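Leucine aminopeptidase 1, chloroplastic (Solanum lycopersicum, PDB 5D8N) removes N-terminal amino acids, preferably leucine, from peptides as a magnesium-dependent homohexameric aminopeptidase, acts as a chaperone, and regulates wound signalling, with a role in insect defence. Local coordinates at the interface of chains A and B and the interface of chains A and C. Residues are numbered along the deposited sequence; one frame, centred on the assembly and turned at random. Chains: chain A/B/C, Leucine aminopeptidase 1, chloroplastic.

Contact 1: the interface of chains A and B. Residues chain A 17, 223-225, 275, 304, 357, 359; chain B 366-367, 369.
Torsions bring B:Arg366 and A:Glu357 together in this interface of an M17-family aminopeptidase hexamer. CG of B:Arg366 lies anti to its own carbonyl carbon (chi1 -64°), and bends at chi2 and chi3 swing the guanidinium into chain A. A:Glu357, near the end of strand 347-358, has CG between the backbone N and the carbonyl carbon (chi1 62°), with the chain extended beyond. The two side chains meet at about a right angle, and B:Arg366 NH1 reaches the syn lone pair of carboxylate oxygen A:Glu357 OE1 at 2.9 Å, a salt bridge whose acceptor is tilted 30° from the guanidinium plane.

Within chain B the guanidinium takes B:Asp369 side-on: B:Arg366 NE gives to B:Asp369 OD1 at 3.0 Å, in the guanidinium plane, and B:Arg366 NH2 to B:Asp369 OD2 at 2.9 Å. The backbone N of B:Arg366 also reaches OD2, from the opposite face of the carboxylate. The methylenes pack too, with B:Arg366 CG over the A:Phe304 ring, 3.8 Å from its centroid, and 3.7 Å from A:Met359 SD. A:Ala224 CB lies 3.6 Å from NE of B:Arg366. The A:Asn225 amide stacks on the B:Asp369 carboxylate, while a water links A:Asn275 OD1 to B:Arg366 NH2. A leucine in place of B:Arg366 would probably leave A:Glu357 without its opposite charge and B:Asp369 freer to turn. Beyond it, B:Pro367 CD lies 3.8 Å from A:Phe304 CZ, the ring tip.

Contact 2: the interface of chains A and C. Residues chain A 416, 419-421, 453, 481; chain C 416, 419-421, 453, 481.
A:Ala420 and C:Ala420 meet methyl to methyl in the two-fold interface of this M17 aminopeptidase hexamer, where helix 416-421 of each chain packs against its symmetry mate and each contact recurs with the chains exchanged. Their CB atoms stand 3.2 Å apart, a close approach for two methyls, and the two helices lie close here. Next to this pair the valines cross at about a right angle: A:Val419 CG1 reaches C:Val419 CB at 3.7 Å and also C:Ala416 CB at 3.6 Å. That branch is anti to the backbone N (chi1 173°), which turns it toward the partner helix while CG2 stays farther back; C:Val419 does the same in return.

On the other flank of the alanines the two methionines cross at about a right angle, with A:Met453 SD and C:Met453 SD 3.6 Å apart. Each chain is bent at chi2 and chi3 (A:Met453 chi2 -75°), which folds the terminal methyl back over the opposite helix end. A:Met453 CE thus touches the backbone carbonyl C:Ala420 O at 3.6 Å and the methyl C:Leu421 CD2 at 3.8 Å. Farther out, A:Ile481 on helix 479-488 presents CD1 to the same carbonyl, 3.7 Å from C:Ala420 O, and borders C:Leu421 CA at 3.9 Å.

Contact 3: the interface of chains A and B. Residues chain A 20, 176, 221, 223, 225; chain B 368-370, 467.
B:Ile370, at the start of strand 370-372, sets its CD1 methyl against A:Pro223 and A:Phe176, forming the apolar centre of this part of the hexamer interface. CG1 is anti to the carbonyl carbon (chi1 -66°), which points the branch at chain A. B:Ile370 CD1 lies 3.8 Å from A:Pro223 CG, and equally 3.8 Å from A:Phe176 CB, meeting both side chains at about a right angle. Within chain A, A:Pro223 CD rests over one face of the A:Phe176 ring, offset toward the rim, so that the two chain A side chains form one apolar surface. A:Pro223 CB also touches the carbonyl B:Gly368 O at 3.4 Å.

At the polar rim the A:Asn225 amide pairs with the backbone of B:Ile370. Its OD1 accepts from B:Ile370 N at 3.2 Å, the donor standing above the carbonyl plane, and its ND2 gives to B:Ile370 O at 2.9 Å. A:Thr20 OG1 donates to that same oxygen at 2.6 Å from the opposite face. A leucine in place of A:Asn225 would probably leave the B:Ile370 N-H without its acceptor and its carbonyl with A:Thr20 alone of this pair of donors. On the far side a water joins the chains, lying 2.8 Å from A:Phe176 N and 2.7 Å from B:Val467 O.

Contact 4: the interface of chains A and C. Residues chain A 418, 421-425; chain C 459, 477-478, 481.
C:Tyr459 points the tip of its ring at the turn after helix 416-421 of chain A, across the two-fold interface of the aminopeptidase hexamer. With CG anti to its carbonyl carbon (chi1 -65°), the ring is carried toward chain A, where the phenol meets the A:Pro423 ring tip to tip, with A:Pro423 CD 3.7 Å from C:Tyr459 CE1. The hydroxyl is gripped by backbone groups at the helix end and in the turn after it. As donor, C:Tyr459 OH reaches A:Leu421 O at 2.6 Å, in the carbonyl plane and on a lone pair; as acceptor it takes A:Ser424 N at 3.0 Å. The helix end at A:Leu421 may make that carbonyl a stronger acceptor.

These two bonds fix the ring edge-on to the turn: A:Leu421 O and A:Ser424 OG both lie in the ring plane at its edge, the latter 3.6 Å from C:Tyr459 CE1. A:Gly422 contributes its CA, 3.7 Å from C:Tyr459 CZ. Also at the ring edge, from within chain C, is CD1 of C:Ile481, which probably helps to hold the ring in place.

Beside the tyrosine, the side chains of A:Met418 and C:Asn477 cross obliquely. A:Met418 CB lies 3.9 Å from the amide carbon C:Asn477 CG. C:Gly478 N makes a weak bond to A:Met418 O, and a bend at chi3 brings the methyl A:Met418 CE to 3.8 Å from the amide nitrogen C:Asn477 ND2.

Contact 1: the interface of chains A and B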
loop_
_atom_site.group_PDB
_atom_site.type_symbol
_atom_site.label_atom_id
_atom_site.label_comp_id
_atom_site.label_asym_id
_atom_site.label_seq_id
_atom_site.Cartn_x
_atom_site.Cartn_y
_atom_site.Cartn_z
ATOM N N LEU A 17 -1.762 7.051 34.039
ATOM C CA LEU A 17 -0.689 6.691 33.110
ATOM C C LEU A 17 0.024 7.925 32.564
ATOM O O LEU A 17 -0.607 8.912 32.214
ATOM C CB LEU A 17 -1.231 5.849 31.953
ATOM C CG LEU A 17 -0.190 5.394 30.917
ATOM C CD1 LEU A 17 -0.555 4.028 30.349
ATOM C CD2 LEU A 17 -0.049 6.404 29.797
ATOM N N PRO A 223 -7.338 13.404 26.695
ATOM C CA PRO A 223 -6.931 12.112 26.170
ATOM C C PRO A 223 -7.478 10.963 27.007
ATOM O O PRO A 223 -7.945 11.145 28.148
ATOM C CB PRO A 223 -5.417 12.193 26.280
ATOM C CG PRO A 223 -5.222 12.946 27.567
ATOM C CD PRO A 223 -6.306 13.978 27.571
ATOM N N ALA A 224 -7.406 9.777 26.422
ATOM C CA ALA A 224 -7.966 8.571 27.016
ATOM C C ALA A 224 -7.334 8.161 28.343
ATOM O O ALA A 224 -7.952 7.416 29.101
ATOM C CB ALA A 224 -7.888 7.434 26.022
ATOM N N ASN A 225 -6.101 8.589 28.615
ATOM C CA ASN A 225 -5.455 8.301 29.900
ATOM C C ASN A 225 -5.978 9.200 31.013
ATOM O O ASN A 225 -5.750 8.950 32.186
ATOM C CB ASN A 225 -3.918 8.320 29.806
ATOM C CG ASN A 225 -3.340 9.664 29.423
ATOM O OD1 ASN A 225 -3.800 10.325 28.499
ATOM N ND2 ASN A 225 -2.298 10.066 30.130
ATOM N N ASN A 275 -8.950 -0.411 32.697
ATOM C CA ASN A 275 -9.964 0.643 32.772
ATOM C C ASN A 275 -11.349 0.058 32.477
ATOM O O ASN A 275 -11.833 0.076 31.343
ATOM C CB ASN A 275 -9.660 1.772 31.770
ATOM C CG ASN A 275 -8.359 2.488 32.069
ATOM O OD1 ASN A 275 -7.507 2.653 31.196
ATOM N ND2 ASN A 275 -8.215 2.959 33.287
ATOM N N PHE A 304 -11.430 5.439 24.169
ATOM C CA PHE A 304 -10.417 5.209 23.144
ATOM C C PHE A 304 -10.876 4.079 22.226
ATOM O O PHE A 304 -11.356 3.027 22.684
ATOM C CB PHE A 304 -9.073 4.823 23.786
ATOM C CG PHE A 304 -8.005 4.472 22.791
ATOM C CD1 PHE A 304 -7.397 5.446 22.028
ATOM C CD2 PHE A 304 -7.679 3.148 22.551
ATOM C CE1 PHE A 304 -6.531 5.110 21.002
ATOM C CE2 PHE A 304 -6.801 2.809 21.534
ATOM C CZ PHE A 304 -6.231 3.792 20.750
ATOM N N GLU A 357 -13.274 1.428 26.825
ATOM C CA GLU A 357 -12.189 1.623 25.882
ATOM C C GLU A 357 -11.914 0.326 25.152
ATOM O O GLU A 357 -12.182 -0.756 25.659
ATOM C CB GLU A 357 -10.929 2.213 26.529
ATOM C CG GLU A 357 -10.285 1.375 27.603
ATOM C CD GLU A 357 -8.969 1.919 28.111
ATOM O OE1 GLU A 357 -8.548 3.036 27.708
ATOM O OE2 GLU A 357 -8.258 1.098 28.746
ATOM N N MET A 359 -9.441 -1.905 23.613
ATOM C CA MET A 359 -8.027 -2.206 23.731
ATOM C C MET A 359 -7.675 -3.587 23.143
ATOM O O MET A 359 -8.521 -4.294 22.593
ATOM C CB MET A 359 -7.622 -2.180 25.208
ATOM C CG MET A 359 -7.803 -0.834 25.885
ATOM S SD MET A 359 -6.646 0.428 25.316
ATOM C CE MET A 359 -5.316 0.240 26.490
ATOM N N ARG B 366 -1.920 4.400 25.038
ATOM C CA ARG B 366 -2.615 4.451 23.767
ATOM C C ARG B 366 -2.014 5.608 22.958
ATOM O O ARG B 366 -1.660 6.638 23.525
ATOM C CB ARG B 366 -4.106 4.740 24.007
ATOM C CG ARG B 366 -4.911 3.688 24.784
ATOM C CD ARG B 366 -5.945 4.351 25.708
ATOM N NE ARG B 366 -5.283 5.022 26.821
ATOM C CZ ARG B 366 -5.015 4.443 27.982
ATOM N NH1 ARG B 366 -5.729 3.386 28.358
ATOM N NH2 ARG B 366 -4.113 4.978 28.799
ATOM N N PRO B 367 -2.163 5.565 21.628
ATOM C CA PRO B 367 -1.921 6.765 20.838
ATOM C C PRO B 367 -2.878 7.871 21.209
ATOM O O PRO B 367 -4.017 7.585 21.562
ATOM C CB PRO B 367 -2.185 6.326 19.393
ATOM C CG PRO B 367 -2.900 5.028 19.482
ATOM C CD PRO B 367 -2.525 4.403 20.799
ATOM N N ASP B 369 -2.482 9.575 24.088
ATOM C CA ASP B 369 -2.273 9.816 25.513
ATOM C C ASP B 369 -1.322 10.987 25.697
ATOM O O ASP B 369 -0.434 11.208 24.866
ATOM C CB ASP B 369 -1.674 8.585 26.193
ATOM C CG ASP B 369 -2.722 7.497 26.502
ATOM O OD1 ASP B 369 -3.905 7.641 26.112
ATOM O OD2 ASP B 369 -2.294 6.437 27.005
HETATM O O HOH W 1 -4.687 4.304 31.346
#

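Contact 2: the interface of chains A and C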
loop_
_atom_site.group_PDB
_atom_site.type_symbol
_atom_site.label_atom_id
_atom_site.label_comp_id
_atom_site.label_asym_id
_atom_site.label_seq_id
_atom_site.Cartn_x
_atom_site.Cartn_y
_atom_site.Cartn_z
ATOM N N ALA A 416 -16.627 6.907 6.147
ATOM C CA ALA A 416 -17.359 7.036 4.900
ATOM C C ALA A 416 -18.195 8.318 4.905
ATOM O O ALA A 416 -18.380 8.963 3.863
ATOM C CB ALA A 416 -18.264 5.844 4.709
ATOM N N VAL A 419 -16.122 11.159 3.792
ATOM C CA VAL A 419 -15.967 11.134 2.331
ATOM C C VAL A 419 -17.177 11.769 1.679
ATOM O O VAL A 419 -17.041 12.660 0.851
ATOM C CB VAL A 419 -15.787 9.720 1.786
ATOM C CG1 VAL A 419 -15.818 9.742 0.257
ATOM C CG2 VAL A 419 -14.458 9.150 2.271
ATOM N N ALA A 420 -18.351 11.427 2.193
ATOM C CA ALA A 420 -19.622 11.876 1.635
ATOM C C ALA A 420 -19.888 13.366 1.839
ATOM O O ALA A 420 -20.385 14.047 0.930
ATOM C CB ALA A 420 -20.744 11.072 2.266
ATOM N N LEU A 421 -19.727 13.819 3.085
ATOM C CA LEU A 421 -20.250 15.117 3.472
ATOM C C LEU A 421 -19.172 16.065 3.951
ATOM O O LEU A 421 -19.468 17.190 4.312
ATOM C CB LEU A 421 -21.318 14.974 4.551
ATOM C CG LEU A 421 -22.613 14.285 4.145
ATOM C CD1 LEU A 421 -23.551 14.072 5.343
ATOM C CD2 LEU A 421 -23.321 15.121 3.114
ATOM N N MET A 453 -29.336 11.484 5.050
ATOM C CA MET A 453 -28.861 10.526 4.063
ATOM C C MET A 453 -29.786 9.321 4.072
ATOM O O MET A 453 -30.463 9.045 5.065
ATOM C CB MET A 453 -27.443 10.067 4.443
ATOM C CG MET A 453 -26.435 11.197 4.412
ATOM S SD MET A 453 -26.007 11.635 2.711
ATOM C CE MET A 453 -24.967 10.269 2.269
ATOM N N ILE A 481 -24.343 4.240 5.305
ATOM C CA ILE A 481 -25.684 3.716 5.218
ATOM C C ILE A 481 -25.826 2.348 5.896
ATOM O O ILE A 481 -26.779 2.127 6.658
ATOM C CB ILE A 481 -26.131 3.600 3.759
ATOM C CG1 ILE A 481 -26.158 4.988 3.124
ATOM C CG2 ILE A 481 -27.481 2.903 3.653
ATOM C CD1 ILE A 481 -26.351 4.969 1.634
ATOM N N ALA C 416 -16.086 9.002 -4.629
ATOM C CA ALA C 416 -16.632 9.480 -3.380
ATOM C C ALA C 416 -18.139 9.322 -3.304
ATOM O O ALA C 416 -18.665 9.044 -2.238
ATOM C CB ALA C 416 -16.250 10.935 -3.147
ATOM N N VAL C 419 -18.922 5.893 -2.223
ATOM C CA VAL C 419 -18.695 5.727 -0.810
ATOM C C VAL C 419 -19.901 6.237 -0.042
ATOM O O VAL C 419 -20.385 5.575 0.881
ATOM C CB VAL C 419 -17.426 6.455 -0.338
ATOM C CG1 VAL C 419 -17.336 6.366 1.176
ATOM C CG2 VAL C 419 -16.178 5.819 -0.970
ATOM N N ALA C 420 -20.387 7.413 -0.459
ATOM C CA ALA C 420 -21.484 8.107 0.197
ATOM C C ALA C 420 -22.803 7.352 0.057
ATOM O O ALA C 420 -23.563 7.261 1.009
ATOM C CB ALA C 420 -21.629 9.484 -0.419
ATOM N N LEU C 421 -23.143 6.939 -1.162
ATOM C CA LEU C 421 -24.503 6.530 -1.485
ATOM C C LEU C 421 -24.609 5.097 -1.978
ATOM O O LEU C 421 -25.702 4.624 -2.332
ATOM C CB LEU C 421 -25.139 7.462 -2.525
ATOM C CG LEU C 421 -25.430 8.890 -2.053
ATOM C CD1 LEU C 421 -25.956 9.766 -3.185
ATOM C CD2 LEU C 421 -26.445 8.864 -0.910
ATOM N N MET C 453 -27.626 15.842 -2.579
ATOM C CA MET C 453 -26.507 16.085 -1.676
ATOM C C MET C 453 -26.217 17.581 -1.634
ATOM O O MET C 453 -26.524 18.314 -2.566
ATOM C CB MET C 453 -25.288 15.315 -2.172
ATOM C CG MET C 453 -25.491 13.811 -2.181
ATOM S SD MET C 453 -25.471 13.156 -0.500
ATOM C CE MET C 453 -23.727 13.232 -0.141
ATOM N N ILE C 481 -18.874 16.656 -3.420
ATOM C CA ILE C 481 -19.333 18.027 -3.240
ATOM C C ILE C 481 -18.401 19.001 -3.966
ATOM O O ILE C 481 -18.872 19.904 -4.673
ATOM C CB ILE C 481 -19.419 18.401 -1.749
ATOM C CG1 ILE C 481 -20.455 17.507 -1.066
ATOM C CG2 ILE C 481 -19.735 19.878 -1.590
ATOM C CD1 ILE C 481 -20.459 17.645 0.430
#

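Contact 3: the interface of chains A and B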
loop_
_atom_site.group_PDB
_atom_site.type_symbol
_atom_site.label_atom_id
_atom_site.label_comp_id
_atom_site.label_asym_id
_atom_site.label_seq_id
_atom_site.Cartn_x
_atom_site.Cartn_y
_atom_site.Cartn_z
ATOM N N THR A 20 0.191 12.378 34.388
ATOM C CA THR A 20 -0.295 13.642 33.912
ATOM C C THR A 20 -1.361 14.180 34.854
ATOM O O THR A 20 -2.221 13.446 35.341
ATOM C CB THR A 20 -0.774 13.520 32.464
ATOM O OG1 THR A 20 0.370 13.233 31.649
ATOM C CG2 THR A 20 -1.448 14.807 31.979
ATOM N N PHE A 176 -3.637 20.725 29.814
ATOM C CA PHE A 176 -2.538 19.785 29.588
ATOM C C PHE A 176 -1.265 20.395 29.024
ATOM O O PHE A 176 -0.429 19.675 28.483
ATOM C CB PHE A 176 -2.980 18.646 28.673
ATOM C CG PHE A 176 -4.289 18.046 29.073
ATOM C CD1 PHE A 176 -4.379 17.266 30.210
ATOM C CD2 PHE A 176 -5.437 18.337 28.376
ATOM C CE1 PHE A 176 -5.593 16.807 30.665
ATOM C CE2 PHE A 176 -6.653 17.862 28.814
ATOM C CZ PHE A 176 -6.739 17.126 29.981
ATOM N N ASN A 221 -11.352 16.908 24.082
ATOM C CA ASN A 221 -9.962 17.297 24.138
ATOM C C ASN A 221 -9.134 16.380 25.030
ATOM O O ASN A 221 -7.950 16.209 24.799
ATOM C CB ASN A 221 -9.836 18.726 24.664
ATOM C CG ASN A 221 -10.162 19.776 23.630
ATOM O OD1 ASN A 221 -10.260 19.515 22.439
ATOM N ND2 ASN A 221 -10.398 20.983 24.102
ATOM N N PRO A 223 -7.338 13.404 26.695
ATOM C CA PRO A 223 -6.931 12.112 26.170
ATOM C C PRO A 223 -7.478 10.963 27.007
ATOM O O PRO A 223 -7.945 11.145 28.148
ATOM C CB PRO A 223 -5.417 12.193 26.280
ATOM C CG PRO A 223 -5.222 12.946 27.567
ATOM C CD PRO A 223 -6.306 13.978 27.571
ATOM N N ASN A 225 -6.101 8.589 28.615
ATOM C CA ASN A 225 -5.455 8.301 29.900
ATOM C C ASN A 225 -5.978 9.200 31.013
ATOM O O ASN A 225 -5.750 8.950 32.186
ATOM C CB ASN A 225 -3.918 8.320 29.806
ATOM C CG ASN A 225 -3.340 9.664 29.423
ATOM O OD1 ASN A 225 -3.800 10.325 28.499
ATOM N ND2 ASN A 225 -2.298 10.066 30.130
ATOM N N GLY B 368 -2.374 9.100 21.278
ATOM C CA GLY B 368 -3.136 10.220 21.819
ATOM C C GLY B 368 -2.981 10.525 23.307
ATOM O O GLY B 368 -3.287 11.638 23.751
ATOM N N ASP B 369 -2.482 9.575 24.088
ATOM C CA ASP B 369 -2.273 9.816 25.513
ATOM C C ASP B 369 -1.322 10.987 25.697
ATOM O O ASP B 369 -0.434 11.208 24.866
ATOM C CB ASP B 369 -1.674 8.585 26.193
ATOM C CG ASP B 369 -2.722 7.497 26.502
ATOM O OD1 ASP B 369 -3.905 7.641 26.112
ATOM O OD2 ASP B 369 -2.294 6.437 27.005
ATOM N N ILE B 370 -1.490 11.710 26.802
ATOM C CA ILE B 370 -0.622 12.821 27.111
ATOM C C ILE B 370 0.132 12.465 28.377
ATOM O O ILE B 370 -0.471 12.144 29.403
ATOM C CB ILE B 370 -1.405 14.112 27.341
ATOM C CG1 ILE B 370 -2.079 14.577 26.066
ATOM C CG2 ILE B 370 -0.469 15.199 27.845
ATOM C CD1 ILE B 370 -3.047 15.723 26.281
ATOM N N VAL B 467 -3.031 20.448 22.283
ATOM C CA VAL B 467 -3.409 20.228 23.680
ATOM C C VAL B 467 -2.238 20.149 24.675
ATOM O O VAL B 467 -2.358 20.592 25.818
ATOM C CB VAL B 467 -4.282 18.963 23.822
ATOM C CG1 VAL B 467 -5.670 19.175 23.244
ATOM C CG2 VAL B 467 -3.646 17.766 23.125
HETATM O O HOH W 2 -4.349 21.677 27.239
#

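Contact 4: the interface of chains A and C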
loop_
_atom_site.group_PDB
_atom_site.type_symbol
_atom_site.label_atom_id
_atom_site.label_comp_id
_atom_site.label_asym_id
_atom_site.label_seq_id
_atom_site.Cartn_x
_atom_site.Cartn_y
_atom_site.Cartn_z
ATOM N N MET A 418 -17.542 11.158 6.231
ATOM C CA MET A 418 -16.670 12.287 5.904
ATOM C C MET A 418 -16.277 12.310 4.428
ATOM O O MET A 418 -16.201 13.372 3.837
ATOM C CB MET A 418 -15.407 12.323 6.771
ATOM C CG MET A 418 -15.715 12.502 8.256
ATOM S SD MET A 418 -14.248 12.396 9.308
ATOM C CE MET A 418 -13.363 13.869 8.799
ATOM N N LEU A 421 -19.727 13.819 3.085
ATOM C CA LEU A 421 -20.250 15.117 3.472
ATOM C C LEU A 421 -19.172 16.065 3.951
ATOM O O LEU A 421 -19.468 17.190 4.312
ATOM C CB LEU A 421 -21.318 14.974 4.551
ATOM C CG LEU A 421 -22.613 14.285 4.145
ATOM C CD1 LEU A 421 -23.551 14.072 5.343
ATOM C CD2 LEU A 421 -23.321 15.121 3.114
ATOM N N GLY A 422 -17.928 15.607 3.926
ATOM C CA GLY A 422 -16.818 16.443 4.294
ATOM C C GLY A 422 -16.639 16.543 5.794
ATOM O O GLY A 422 -17.332 15.896 6.555
ATOM N N PRO A 423 -15.733 17.412 6.229
ATOM C CA PRO A 423 -15.417 17.544 7.652
ATOM C C PRO A 423 -16.463 18.255 8.515
ATOM O O PRO A 423 -16.410 18.149 9.744
ATOM C CB PRO A 423 -14.112 18.345 7.656
ATOM C CG PRO A 423 -14.080 19.077 6.344
ATOM C CD PRO A 423 -14.796 18.156 5.371
ATOM N N SER A 424 -17.386 18.984 7.893
ATOM C CA SER A 424 -18.170 19.971 8.597
ATOM C C SER A 424 -19.659 19.649 8.733
ATOM O O SER A 424 -20.373 20.363 9.441
ATOM C CB SER A 424 -18.045 21.332 7.921
ATOM O OG SER A 424 -16.705 21.731 7.772
ATOM N N VAL A 425 -20.128 18.606 8.055
ATOM C CA VAL A 425 -21.558 18.326 7.938
ATOM C C VAL A 425 -21.843 16.887 8.374
ATOM O O VAL A 425 -21.319 15.938 7.800
ATOM C CB VAL A 425 -22.055 18.495 6.477
ATOM C CG1 VAL A 425 -23.563 18.234 6.416
ATOM C CG2 VAL A 425 -21.786 19.911 5.952
ATOM N N TYR C 459 -16.569 24.447 1.344
ATOM C CA TYR C 459 -15.547 23.533 0.886
ATOM C C TYR C 459 -14.812 24.107 -0.341
ATOM O O TYR C 459 -13.818 23.534 -0.795
ATOM C CB TYR C 459 -16.133 22.147 0.612
ATOM C CG TYR C 459 -16.683 21.417 1.815
ATOM C CD1 TYR C 459 -16.314 21.759 3.110
ATOM C CD2 TYR C 459 -17.574 20.369 1.649
ATOM C CE1 TYR C 459 -16.820 21.072 4.192
ATOM C CE2 TYR C 459 -18.039 19.654 2.720
ATOM C CZ TYR C 459 -17.735 20.052 4.000
ATOM O OH TYR C 459 -18.245 19.350 5.077
ATOM N N ASN C 477 -12.190 13.810 1.398
ATOM C CA ASN C 477 -13.356 14.105 2.186
ATOM C C ASN C 477 -14.150 15.248 1.587
ATOM O O ASN C 477 -13.669 16.373 1.548
ATOM C CB ASN C 477 -12.949 14.423 3.622
ATOM C CG ASN C 477 -12.440 13.190 4.349
ATOM O OD1 ASN C 477 -12.706 12.041 3.967
ATOM N ND2 ASN C 477 -11.722 13.427 5.422
ATOM N N GLY C 478 -15.389 14.974 1.192
ATOM C CA GLY C 478 -16.182 15.950 0.462
ATOM C C GLY C 478 -15.970 15.982 -1.046
ATOM O O GLY C 478 -16.476 16.875 -1.718
ATOM N N ILE C 481 -18.874 16.656 -3.420
ATOM C CA ILE C 481 -19.333 18.027 -3.240
ATOM C C ILE C 481 -18.401 19.001 -3.966
ATOM O O ILE C 481 -18.872 19.904 -4.673
ATOM C CB ILE C 481 -19.419 18.401 -1.749
ATOM C CG1 ILE C 481 -20.455 17.507 -1.066
ATOM C CG2 ILE C 481 -19.735 19.878 -1.590
ATOM C CD1 ILE C 481 -20.459 17.645 0.430
#

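Contacts 1 and 3 adjoin, their C-alpha centres about 9 Å apart, and share A:Pro223, A:Asn225 and B:Asp369; contacts 2 and 4 adjoin likewise at about 8 Å and share A:Leu421 and C:Ile481. The two pairs are 27 to 31 Å apart between centres, so chain A uses separate surfaces for these two neighbours. The protein is a dimer of homotrimers, and the two-fold A-C interface probably joins trimers while the A-B interface, not an exact two-fold, probably builds one. Contact 2 is nearest the predicted active-site residue A:Arg389, at about 14 Å from its centre, and contact 3 is farthest, at about 23 Å.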